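Local structure of IroE-like serine hydrolase (Shewanella oneidensis, 3GFF) at residues L61-S66 with V76-I81; V29-E34 with D53-M58; P127-E130 with R134-G137; R116-I121 with P160-Y165. The protein is an IroE-like serine hydrolase of the esterase D family that probably cleaves ester bonds. All coordinates share one frame; numbering follows the deposited sequence.

In the fold
Contacts 1 and 2 press helix 51-65 onto one face of the central mixed sheet, on the adjacent strands 77-81 and 24-31; their centres are about 5 Å apart. Contacts 3 and 4 share helix 114-132 on the other face, with centres about 13 Å apart, contact 3 nested in the loop that contact 4 closes. Strand 77-81 ties the two sides together: Ile81 CD1 of contact 1 meets Ile121 CD1 of contact 4 at 4.0 Å. Contacts 2 and 4 stay about 10 Å apart at their nearest atoms. Strand 164-168, entered through contact 4, leads to Asp169, which with Ser145 and His247 probably forms the catalytic triad.

Contact 1 of 4, residues L61-S66 with V76-I81; sequences LLQFLS and VIIVGI
Leu62 overlaps the end of Ile78, its CB lying 3.8 Å from Ile78 CD1 and its CD1 4.1 Å from the same methyl. The two side chains cross obliquely, the strand residue's terminal methyl meeting the base and one branch of the leucine. Ile78 reaches this far because CG1 stands anti to its carbonyl carbon (chi1 -47°) and CD1 then continues in an extended line (chi2 177°), directed from the sheet to the helix. Gln63 closes the flank with its aliphatic part: its CG is 4.2 Å from Ile78 CD1, while the amide swings toward the strand's start, NE2 4.5 Å from Val76 O, and gives a weak hydrogen bond to Leu32 O.

Polar atoms meet through solvent where the helix runs out. A water accepts from Val76 N at 3.2 Å and is also hydrogen-bonded to Ser66 OG at 3.1 Å, linking the end of the helix to the residue just before the strand. The bridge occupies a backbone N-H that precedes the first strand residue, and no direct hydrogen bond joins the two segments.

The contact belongs to a beta-alpha-beta unit made by strand 43-48, helix 51-65 and strand 77-81. Ile78 also rests on Leu48 of the neighbouring parallel strand, and Leu62 touches Ile259 of helix 250-263. Val79 projects to the opposite face of the sheet, against Ile129 of helix 114-132, while Phe64 stacks on His57 of the second subunit.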
loop_
_atom_site.group_PDB
_atom_site.type_symbol
_atom_site.label_atom_id
_atom_site.label_comp_id
_atom_site.label_asym_id
_atom_site.label_seq_id
_atom_site.Cartn_x
_atom_site.Cartn_y
_atom_site.Cartn_z
ATOM N N LEU A 61 2.401 -2.634 -5.184
ATOM C CA LEU A 61 2.883 -1.465 -4.474
ATOM C C LEU A 61 4.214 -1.039 -5.112
ATOM O O LEU A 61 4.385 0.112 -5.501
ATOM C CB LEU A 61 2.990 -1.760 -2.971
ATOM C CG LEU A 61 3.694 -0.702 -2.122
ATOM C CD1 LEU A 61 2.937 0.650 -2.279
ATOM C CD2 LEU A 61 3.865 -1.153 -0.657
ATOM N N LEU A 62 5.137 -1.979 -5.264
ATOM C CA LEU A 62 6.444 -1.670 -5.861
ATOM C C LEU A 62 6.374 -1.012 -7.253
ATOM O O LEU A 62 7.061 -0.013 -7.512
ATOM C CB LEU A 62 7.356 -2.899 -5.861
ATOM C CG LEU A 62 7.839 -3.332 -4.480
ATOM C CD1 LEU A 62 8.467 -4.685 -4.568
ATOM C CD2 LEU A 62 8.817 -2.343 -3.891
ATOM N N GLN A 63 5.563 -1.576 -8.140
ATOM C CA GLN A 63 5.344 -1.003 -9.461
ATOM C C GLN A 63 4.652 0.358 -9.336
ATOM O O GLN A 63 4.945 1.247 -10.087
ATOM C CB GLN A 63 4.493 -1.945 -10.306
ATOM C CG GLN A 63 5.222 -3.233 -10.754
ATOM C CD GLN A 63 6.011 -3.092 -12.071
ATOM O OE1 GLN A 63 5.608 -2.354 -12.999
ATOM N NE2 GLN A 63 7.121 -3.836 -12.183
ATOM N N PHE A 64 3.711 0.513 -8.407
ATOM C CA PHE A 64 3.037 1.801 -8.206
ATOM C C PHE A 64 4.050 2.873 -7.767
ATOM O O PHE A 64 4.109 3.943 -8.335
ATOM C CB PHE A 64 1.880 1.706 -7.187
ATOM C CG PHE A 64 1.261 3.051 -6.842
ATOM C CD1 PHE A 64 0.226 3.576 -7.589
ATOM C CD2 PHE A 64 1.743 3.783 -5.752
ATOM C CE1 PHE A 64 -0.320 4.788 -7.279
ATOM C CE2 PHE A 64 1.214 5.005 -5.440
ATOM C CZ PHE A 64 0.169 5.508 -6.206
ATOM N N LEU A 65 4.872 2.557 -6.782
ATOM C CA LEU A 65 5.868 3.511 -6.280
ATOM C C LEU A 65 6.915 3.965 -7.313
ATOM O O LEU A 65 7.593 4.963 -7.079
ATOM C CB LEU A 65 6.575 2.940 -5.050
ATOM C CG LEU A 65 5.822 2.886 -3.711
ATOM C CD1 LEU A 65 6.609 2.138 -2.695
ATOM C CD2 LEU A 65 5.585 4.269 -3.225
ATOM N N SER A 66 7.047 3.265 -8.442
ATOM C CA SER A 66 8.040 3.648 -9.475
ATOM C C SER A 66 7.453 4.006 -10.828
ATOM O O SER A 66 8.167 4.009 -11.822
ATOM C CB SER A 66 9.049 2.527 -9.668
ATOM O OG SER A 66 8.378 1.326 -9.984
ATOM N N VAL A 76 12.521 -1.742 -10.647
ATOM C CA VAL A 76 13.205 -2.967 -10.217
ATOM C C VAL A 76 12.600 -4.197 -10.904
ATOM O O VAL A 76 11.512 -4.117 -11.460
ATOM C CB VAL A 76 13.073 -3.191 -8.710
ATOM C CG1 VAL A 76 13.659 -1.979 -7.925
ATOM C CG2 VAL A 76 11.595 -3.432 -8.323
ATOM N N ILE A 77 13.350 -5.300 -10.861
ATOM C CA ILE A 77 12.921 -6.633 -11.278
ATOM C C ILE A 77 12.428 -7.248 -9.960
ATOM O O ILE A 77 13.137 -7.218 -8.962
ATOM C CB ILE A 77 14.095 -7.484 -11.855
ATOM C CG1 ILE A 77 14.566 -6.904 -13.208
ATOM C CG2 ILE A 77 13.695 -8.974 -12.024
ATOM C CD1 ILE A 77 15.862 -7.465 -13.726
ATOM N N ILE A 78 11.177 -7.710 -9.942
ATOM C CA ILE A 78 10.591 -8.304 -8.742
ATOM C C ILE A 78 10.546 -9.818 -8.910
ATOM O O ILE A 78 10.002 -10.314 -9.910
ATOM C CB ILE A 78 9.159 -7.806 -8.480
ATOM C CG1 ILE A 78 9.106 -6.280 -8.622
ATOM C CG2 ILE A 78 8.709 -8.224 -7.069
ATOM C CD1 ILE A 78 7.750 -5.691 -8.450
ATOM N N VAL A 79 11.185 -10.534 -7.983
ATOM C CA VAL A 79 11.165 -11.983 -7.965
ATOM C C VAL A 79 10.419 -12.466 -6.714
ATOM O O VAL A 79 10.850 -12.186 -5.622
ATOM C CB VAL A 79 12.585 -12.584 -7.981
ATOM C CG1 VAL A 79 12.504 -14.122 -7.928
ATOM C CG2 VAL A 79 13.278 -12.173 -9.242
ATOM N N GLY A 80 9.283 -13.149 -6.899
ATOM C CA GLY A 80 8.510 -13.746 -5.798
ATOM C C GLY A 80 8.810 -15.241 -5.704
ATOM O O GLY A 80 8.637 -15.984 -6.676
ATOM N N ILE A 81 9.263 -15.695 -4.541
ATOM C CA ILE A 81 9.627 -17.104 -4.374
ATOM C C ILE A 81 8.513 -17.873 -3.658
ATOM O O ILE A 81 8.119 -17.529 -2.555
ATOM C CB ILE A 81 10.997 -17.247 -3.628
ATOM C CG1 ILE A 81 12.045 -16.370 -4.292
ATOM C CG2 ILE A 81 11.510 -18.727 -3.606
ATOM C CD1 ILE A 81 13.355 -16.355 -3.563
HETATM O O HOH W 1 9.386 -1.358 -11.098
#

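Contact 2 of 4, residues V29-E34 with D53-M58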
loop_
_atom_site.group_PDB
_atom_site.type_symbol
_atom_site.label_atom_id
_atom_site.label_comp_id
_atom_site.label_asym_id
_atom_site.label_seq_id
_atom_site.Cartn_x
_atom_site.Cartn_y
_atom_site.Cartn_z
ATOM N N VAL A 29 7.771 -16.398 -9.451
ATOM C CA VAL A 29 7.164 -15.426 -10.355
ATOM C C VAL A 29 8.090 -14.213 -10.533
ATOM O O VAL A 29 8.778 -13.815 -9.608
ATOM C CB VAL A 29 5.780 -14.941 -9.828
ATOM C CG1 VAL A 29 4.698 -15.977 -10.058
ATOM C CG2 VAL A 29 5.871 -14.551 -8.337
ATOM N N ILE A 30 8.129 -13.672 -11.743
ATOM C CA ILE A 30 8.951 -12.500 -12.097
ATOM C C ILE A 30 8.058 -11.364 -12.627
ATOM O O ILE A 30 7.214 -11.618 -13.448
ATOM C CB ILE A 30 9.902 -12.829 -13.280
ATOM C CG1 ILE A 30 10.894 -13.933 -12.932
ATOM C CG2 ILE A 30 10.663 -11.598 -13.750
ATOM C CD1 ILE A 30 11.836 -14.259 -14.104
ATOM N N ALA A 31 8.252 -10.137 -12.148
ATOM C CA ALA A 31 7.574 -8.948 -12.669
ATOM C C ALA A 31 8.719 -8.095 -13.200
ATOM O O ALA A 31 9.683 -7.832 -12.467
ATOM C CB ALA A 31 6.798 -8.192 -11.572
ATOM N N LEU A 32 8.646 -7.732 -14.483
ATOM C CA LEU A 32 9.666 -6.916 -15.117
ATOM C C LEU A 32 9.221 -5.444 -15.012
ATOM O O LEU A 32 8.046 -5.143 -15.073
ATOM C CB LEU A 32 9.861 -7.337 -16.590
ATOM C CG LEU A 32 10.466 -8.724 -16.851
ATOM C CD1 LEU A 32 10.476 -8.997 -18.335
ATOM C CD2 LEU A 32 11.908 -8.856 -16.287
ATOM N N PRO A 33 10.168 -4.524 -14.848
ATOM C CA PRO A 33 9.756 -3.144 -14.752
ATOM C C PRO A 33 9.202 -2.649 -16.064
ATOM O O PRO A 33 9.474 -3.223 -17.133
ATOM C CB PRO A 33 11.056 -2.410 -14.407
ATOM C CG PRO A 33 12.093 -3.225 -14.915
ATOM C CD PRO A 33 11.633 -4.656 -14.769
ATOM N N GLU A 34 8.362 -1.625 -16.003
ATOM C CA GLU A 34 7.849 -1.089 -17.218
ATOM C C GLU A 34 9.031 -0.391 -17.906
ATOM O O GLU A 34 9.910 0.187 -17.250
ATOM C CB GLU A 34 6.586 -0.256 -17.033
ATOM C CG GLU A 34 6.568 0.891 -16.078
ATOM C CD GLU A 34 5.119 1.465 -15.889
ATOM O OE1 GLU A 34 4.217 1.224 -16.728
ATOM O OE2 GLU A 34 4.877 2.152 -14.874
ATOM N N ASP A 53 1.584 -15.895 -1.087
ATOM C CA ASP A 53 0.710 -15.021 -0.293
ATOM C C ASP A 53 1.013 -13.505 -0.354
ATOM O O ASP A 53 0.083 -12.701 -0.306
ATOM C CB ASP A 53 0.773 -15.478 1.181
ATOM C CG ASP A 53 0.163 -16.863 1.399
ATOM O OD1 ASP A 53 -0.584 -17.338 0.532
ATOM O OD2 ASP A 53 0.408 -17.476 2.442
ATOM N N GLN A 54 2.285 -13.131 -0.485
ATOM C CA GLN A 54 2.700 -11.711 -0.433
ATOM C C GLN A 54 3.014 -11.019 -1.787
ATOM O O GLN A 54 3.009 -9.792 -1.865
ATOM C CB GLN A 54 3.934 -11.580 0.466
ATOM C CG GLN A 54 3.792 -12.125 1.925
ATOM C CD GLN A 54 2.890 -11.285 2.802
ATOM O OE1 GLN A 54 2.571 -10.135 2.499
ATOM N NE2 GLN A 54 2.439 -11.876 3.893
ATOM N N PHE A 55 3.238 -11.795 -2.849
ATOM C CA PHE A 55 3.696 -11.221 -4.121
ATOM C C PHE A 55 2.755 -10.200 -4.725
ATOM O O PHE A 55 3.186 -9.098 -5.075
ATOM C CB PHE A 55 3.978 -12.296 -5.182
ATOM C CG PHE A 55 4.528 -11.726 -6.459
ATOM C CD1 PHE A 55 5.894 -11.445 -6.567
ATOM C CD2 PHE A 55 3.693 -11.444 -7.523
ATOM C CE1 PHE A 55 6.426 -10.903 -7.725
ATOM C CE2 PHE A 55 4.212 -10.893 -8.696
ATOM C CZ PHE A 55 5.586 -10.629 -8.799
ATOM N N ASP A 56 1.487 -10.573 -4.849
ATOM C CA ASP A 56 0.465 -9.699 -5.436
ATOM C C ASP A 56 0.379 -8.263 -4.869
ATOM O O ASP A 56 0.447 -7.313 -5.635
ATOM C CB ASP A 56 -0.907 -10.367 -5.374
ATOM C CG ASP A 56 -1.090 -11.456 -6.422
ATOM O OD1 ASP A 56 -0.105 -11.966 -7.019
ATOM O OD2 ASP A 56 -2.276 -11.768 -6.681
ATOM N N HIS A 57 0.229 -8.094 -3.553
ATOM C CA HIS A 57 0.107 -6.734 -2.997
ATOM C C HIS A 57 1.445 -6.026 -2.954
ATOM O O HIS A 57 1.486 -4.808 -3.103
ATOM C CB HIS A 57 -0.580 -6.688 -1.604
ATOM C CG HIS A 57 0.290 -7.135 -0.464
ATOM N ND1 HIS A 57 0.968 -6.254 0.355
ATOM C CD2 HIS A 57 0.566 -8.371 0.011
ATOM C CE1 HIS A 57 1.657 -6.930 1.260
ATOM N NE2 HIS A 57 1.427 -8.217 1.076
HETATM N N MSE A 58 2.530 -6.770 -2.744
HETATM C CA MSE A 58 3.889 -6.189 -2.709
HETATM C C MSE A 58 4.316 -5.743 -4.101
HETATM O O MSE A 58 4.709 -4.586 -4.301
HETATM C CB MSE A 58 4.906 -7.174 -2.139
HETATM C CG MSE A 58 4.788 -7.403 -0.635
HETATM SE SE MSE A 58 6.233 -8.404 0.055
HETATM C CE MSE A 58 5.804 -8.195 1.960
#
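Val29 sets CG2 squarely over the ring of Phe55 in a CH-pi contact: the methyl carbon is 3.5 Å from the ring centroid and only 10° off the ring normal. The two side chains approach from opposite directions, strand to helix. Phe55 holds CG anti to its backbone N (chi1 -176°), which swings the ring off the helix and down onto the sheet.

The remaining apolar packing is at the rim, where Ala31 CB lies 3.9 Å from Phe55 CZ, near the ring plane. One face and the far edge are thus engaged by alternate residues of the same strand, and Ile78 and Leu48 add further cover. With an alanine in place of Phe55, Val29 CG2 would probably lose its aromatic face and a gap would be likely to open between helix and sheet beside Ala31.

No hydrogen bond crosses the contact; the side-chain bond of note lies within the helix. His57 NE2 donates to Gln54 OE1 at 2.6 Å, nearly straight at 176°, with the acceptor in the imidazole plane. Ser251 also bonds to this oxygen, and His252 to His57 ND1, so the imidazole has a partner at each nitrogen; its ring stacks on Phe64 of the second subunit.

The chemistry therefore divides the helix: a buried aromatic-aliphatic face holds it to the strand, and a polar histidine-glutamine pair faces helix 250-263 and the dimer interface.

Contact 3 of 4, residues P127-E130 with R134-G137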
loop_
_atom_site.group_PDB
_atom_site.type_symbol
_atom_site.label_atom_id
_atom_site.label_comp_id
_atom_site.label_asym_id
_atom_site.label_seq_id
_atom_site.Cartn_x
_atom_site.Cartn_y
_atom_site.Cartn_z
ATOM N N PRO A 127 21.625 -17.105 -10.065
ATOM C CA PRO A 127 22.318 -17.249 -11.343
ATOM C C PRO A 127 21.379 -17.407 -12.551
ATOM O O PRO A 127 21.677 -16.914 -13.641
ATOM C CB PRO A 127 23.161 -18.519 -11.138
ATOM C CG PRO A 127 23.331 -18.636 -9.674
ATOM C CD PRO A 127 22.155 -18.008 -9.028
ATOM N N SER A 128 20.259 -18.099 -12.357
ATOM C CA SER A 128 19.291 -18.366 -13.430
ATOM C C SER A 128 18.576 -17.079 -13.888
ATOM O O SER A 128 18.436 -16.833 -15.087
ATOM C CB SER A 128 18.272 -19.415 -12.972
ATOM O OG SER A 128 17.307 -19.630 -13.964
ATOM N N ILE A 129 18.151 -16.292 -12.907
ATOM C CA ILE A 129 17.529 -14.979 -13.096
ATOM C C ILE A 129 18.524 -14.068 -13.790
ATOM O O ILE A 129 18.218 -13.413 -14.767
ATOM C CB ILE A 129 17.192 -14.325 -11.723
ATOM C CG1 ILE A 129 16.143 -15.139 -10.929
ATOM C CG2 ILE A 129 16.737 -12.853 -11.878
ATOM C CD1 ILE A 129 14.789 -15.011 -11.392
ATOM N N GLU A 130 19.749 -14.060 -13.299
ATOM C CA GLU A 130 20.759 -13.165 -13.851
ATOM C C GLU A 130 21.214 -13.518 -15.255
ATOM O O GLU A 130 21.697 -12.647 -15.966
ATOM C CB GLU A 130 21.942 -13.055 -12.906
ATOM C CG GLU A 130 21.576 -12.462 -11.580
ATOM C CD GLU A 130 22.747 -12.326 -10.633
ATOM O OE1 GLU A 130 23.885 -12.420 -11.091
ATOM O OE2 GLU A 130 22.533 -12.124 -9.416
ATOM N N ARG A 134 18.577 -8.618 -17.321
ATOM C CA ARG A 134 19.612 -7.610 -17.137
ATOM C C ARG A 134 19.523 -7.031 -15.730
ATOM O O ARG A 134 18.693 -6.140 -15.446
ATOM C CB ARG A 134 19.477 -6.513 -18.188
ATOM C CG ARG A 134 19.642 -7.034 -19.640
ATOM C CD ARG A 134 19.670 -5.843 -20.644
ATOM N NE ARG A 134 18.615 -4.885 -20.331
ATOM C CZ ARG A 134 17.362 -4.930 -20.774
ATOM N NH1 ARG A 134 16.969 -5.834 -21.643
ATOM N NH2 ARG A 134 16.497 -4.013 -20.371
ATOM N N THR A 135 20.364 -7.580 -14.851
ATOM C CA THR A 135 20.420 -7.197 -13.452
ATOM C C THR A 135 21.670 -6.356 -13.213
ATOM O O THR A 135 22.704 -6.581 -13.836
ATOM C CB THR A 135 20.426 -8.430 -12.555
ATOM O OG1 THR A 135 21.657 -9.157 -12.730
ATOM C CG2 THR A 135 19.220 -9.318 -12.915
ATOM N N ASN A 136 21.590 -5.426 -12.273
ATOM C CA ASN A 136 22.676 -4.449 -12.053
ATOM C C ASN A 136 23.584 -4.616 -10.833
ATOM O O ASN A 136 24.375 -3.712 -10.538
ATOM C CB ASN A 136 22.107 -3.025 -12.062
ATOM C CG ASN A 136 21.353 -2.663 -10.791
ATOM O OD1 ASN A 136 21.412 -3.378 -9.791
ATOM N ND2 ASN A 136 20.691 -1.494 -10.807
ATOM N N GLY A 137 23.465 -5.736 -10.130
ATOM C CA GLY A 137 24.337 -6.003 -8.980
ATOM C C GLY A 137 23.765 -5.620 -7.639
ATOM O O GLY A 137 24.324 -5.955 -6.616
HETATM O O HOH W 2 22.185 -9.885 -15.078
#
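Glu130 O accepts a hydrogen bond from a water at 2.9 Å, and the same water lies 2.5 Å from Thr135 OG1, a distance short enough to be doubtful in detail. The bridge spans the tight connection from helix 114-132 into short strand 135-136 and on to strand 138-144, one of the helix-to-strand returns of the alpha/beta-hydrolase fold. No direct hydrogen bond joins the two segments; Thr135 N comes within 2.9 Å of the same water.

The rest is van der Waals packing. The Glu130 chain crosses the threonine at about a right angle, with CG 3.5 Å from Thr135 OG1 and 4.1 Å from Thr135 CG2. Thr135 places OG1 between its backbone N and carbonyl carbon (chi1 67°), which faces the hydroxyl to the helix end and its water. Ile129 adds a more distant touch on the buried side, its CG2 4.4 Å from Thr135 CG2, before its end turns to Val79 and Ile30 of the sheet.

Arg134 bonds to the carbonyls of Tyr36 and Glu41, and beyond the threonine Asn136 OD1 accepts a hydrogen bond from the backbone N of Ile138.

Contact 4 of 4, residues R116-I121 with P160-Y165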
loop_
_atom_site.group_PDB
_atom_site.type_symbol
_atom_site.label_atom_id
_atom_site.label_comp_id
_atom_site.label_asym_id
_atom_site.label_seq_id
_atom_site.Cartn_x
_atom_site.Cartn_y
_atom_site.Cartn_z
ATOM N N ARG A 116 20.344 -24.049 3.595
ATOM C CA ARG A 116 20.198 -24.688 2.302
ATOM C C ARG A 116 19.272 -23.951 1.355
ATOM O O ARG A 116 19.526 -23.947 0.161
ATOM C CB ARG A 116 19.791 -26.153 2.490
ATOM C CG ARG A 116 20.958 -26.942 3.133
ATOM C CD ARG A 116 20.554 -28.004 4.159
ATOM N NE ARG A 116 20.295 -29.412 3.800
ATOM C CZ ARG A 116 20.290 -29.998 2.596
ATOM N NH1 ARG A 116 20.506 -29.355 1.439
ATOM N NH2 ARG A 116 20.036 -31.303 2.564
ATOM N N PHE A 117 18.197 -23.377 1.871
ATOM C CA PHE A 117 17.303 -22.567 1.061
ATOM C C PHE A 117 18.042 -21.302 0.547
ATOM O O PHE A 117 17.855 -20.896 -0.622
ATOM C CB PHE A 117 16.017 -22.263 1.835
ATOM C CG PHE A 117 15.124 -21.243 1.191
ATOM C CD1 PHE A 117 14.333 -21.572 0.118
ATOM C CD2 PHE A 117 15.054 -19.947 1.692
ATOM C CE1 PHE A 117 13.483 -20.627 -0.448
ATOM C CE2 PHE A 117 14.228 -19.004 1.120
ATOM C CZ PHE A 117 13.454 -19.334 0.051
ATOM N N LEU A 118 18.865 -20.674 1.400
ATOM C CA LEU A 118 19.690 -19.552 0.957
ATOM C C LEU A 118 20.690 -20.038 -0.110
ATOM O O LEU A 118 20.966 -19.343 -1.095
ATOM C CB LEU A 118 20.421 -18.886 2.132
ATOM C CG LEU A 118 19.542 -17.939 2.956
ATOM C CD1 LEU A 118 20.127 -17.697 4.368
ATOM C CD2 LEU A 118 19.312 -16.616 2.137
ATOM N N ASP A 119 21.247 -21.229 0.089
ATOM C CA ASP A 119 22.162 -21.806 -0.909
ATOM C C ASP A 119 21.428 -21.989 -2.228
ATOM O O ASP A 119 21.982 -21.741 -3.312
ATOM C CB ASP A 119 22.707 -23.136 -0.438
ATOM C CG ASP A 119 23.706 -22.994 0.699
ATOM O OD1 ASP A 119 24.236 -21.895 0.962
ATOM O OD2 ASP A 119 23.943 -23.998 1.345
ATOM N N PHE A 120 20.180 -22.442 -2.148
ATOM C CA PHE A 120 19.304 -22.556 -3.332
ATOM C C PHE A 120 19.198 -21.230 -4.101
ATOM O O PHE A 120 19.266 -21.201 -5.324
ATOM C CB PHE A 120 17.915 -23.089 -2.954
ATOM C CG PHE A 120 16.788 -22.575 -3.867
ATOM C CD1 PHE A 120 16.663 -23.017 -5.181
ATOM C CD2 PHE A 120 15.845 -21.647 -3.384
ATOM C CE1 PHE A 120 15.626 -22.544 -6.020
ATOM C CE2 PHE A 120 14.813 -21.135 -4.238
ATOM C CZ PHE A 120 14.725 -21.597 -5.553
ATOM N N ILE A 121 19.044 -20.139 -3.369
ATOM C CA ILE A 121 18.942 -18.814 -3.973
ATOM C C ILE A 121 20.267 -18.433 -4.648
ATOM O O ILE A 121 20.281 -18.052 -5.812
ATOM C CB ILE A 121 18.500 -17.738 -2.943
ATOM C CG1 ILE A 121 17.066 -18.012 -2.468
ATOM C CG2 ILE A 121 18.651 -16.286 -3.541
ATOM C CD1 ILE A 121 16.609 -17.127 -1.321
ATOM N N PRO A 160 27.000 -13.138 0.244
ATOM C CA PRO A 160 27.439 -12.048 -0.645
ATOM C C PRO A 160 26.458 -11.505 -1.692
ATOM O O PRO A 160 26.649 -10.394 -2.158
ATOM C CB PRO A 160 28.722 -12.627 -1.281
ATOM C CG PRO A 160 28.549 -14.078 -1.238
ATOM C CD PRO A 160 27.730 -14.397 -0.026
ATOM N N LEU A 161 25.422 -12.270 -2.030
ATOM C CA LEU A 161 24.438 -11.900 -3.033
ATOM C C LEU A 161 23.648 -10.613 -2.717
ATOM O O LEU A 161 23.409 -9.786 -3.618
ATOM C CB LEU A 161 23.405 -13.029 -3.181
ATOM C CG LEU A 161 22.243 -12.829 -4.163
ATOM C CD1 LEU A 161 22.782 -12.686 -5.615
ATOM C CD2 LEU A 161 21.191 -13.950 -4.104
ATOM N N PHE A 162 23.216 -10.478 -1.457
ATOM C CA PHE A 162 22.319 -9.394 -1.069
ATOM C C PHE A 162 23.044 -8.231 -0.381
ATOM O O PHE A 162 23.879 -8.466 0.459
ATOM C CB PHE A 162 21.229 -9.886 -0.088
ATOM C CG PHE A 162 20.373 -11.002 -0.597
ATOM C CD1 PHE A 162 19.415 -10.777 -1.557
ATOM C CD2 PHE A 162 20.486 -12.284 -0.069
ATOM C CE1 PHE A 162 18.586 -11.820 -2.016
ATOM C CE2 PHE A 162 19.660 -13.333 -0.529
ATOM C CZ PHE A 162 18.719 -13.086 -1.500
ATOM N N SER A 163 22.701 -6.990 -0.736
ATOM C CA SER A 163 23.264 -5.794 -0.058
ATOM C C SER A 163 22.281 -5.173 0.935
ATOM O O SER A 163 22.681 -4.409 1.825
ATOM C CB SER A 163 23.700 -4.727 -1.064
ATOM O OG SER A 163 22.660 -4.447 -1.987
ATOM N N ALA A 164 21.012 -5.505 0.785
ATOM C CA ALA A 164 19.944 -4.889 1.592
ATOM C C ALA A 164 18.912 -5.899 1.966
ATOM O O ALA A 164 18.514 -6.753 1.141
ATOM C CB ALA A 164 19.236 -3.718 0.801
ATOM N N TYR A 165 18.406 -5.742 3.178
ATOM C CA TYR A 165 17.382 -6.619 3.716
ATOM C C TYR A 165 16.246 -5.828 4.363
ATOM O O TYR A 165 16.458 -4.825 5.062
ATOM C CB TYR A 165 17.989 -7.532 4.789
ATOM C CG TYR A 165 19.140 -8.412 4.329
ATOM C CD1 TYR A 165 18.888 -9.639 3.756
ATOM C CD2 TYR A 165 20.461 -8.032 4.491
ATOM C CE1 TYR A 165 19.910 -10.453 3.325
ATOM C CE2 TYR A 165 21.510 -8.876 4.088
ATOM C CZ TYR A 165 21.206 -10.084 3.501
ATOM O OH TYR A 165 22.148 -10.977 3.057
#
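Ile121 presses its branch methyl CG2 against both Leu161 and Phe162, and here the packing is tight. Ile121 CG2 stands 3.5 Å from Leu161 CD2, closer than a usual van der Waals contact, and 3.8 Å from Phe162 CZ. The isoleucine crosses both partners at about a right angle. Its CG2 lies anti to the backbone N while CG1 takes the place beside it (chi1 -66°), so the short branch meets the loop and the longer one is left for Ile81 of the sheet. Leu161 CD2 also sits 3.7 Å above the Phe162 plane, offset toward the rim, so the leucine methyl touches both the ring face and the isoleucine.

One turn back along the helix the fit slackens: Leu118 CD2 reaches Phe162 CE2 at 4.2 Å, near the plane of the ring and at its edge. Leu118 also packs on Val150 and Ala154 of helix 146-156. Toward solvent the chemistry changes. Pro160 is exposed and Leu161 partly so, and polar pairs hold this border: Asp119 forms a salt bridge with Arg159, and Glu122 accepts from the backbone N of Leu161.

Phe162 itself is buried, its ring lying against Leu141 of strand 138-144. The loop thus packs on helix 114-132 just before the chain enters strand 164-168, as expected of a helix covering one face of the central, largely parallel sheet in the alpha/beta-hydrolase fold.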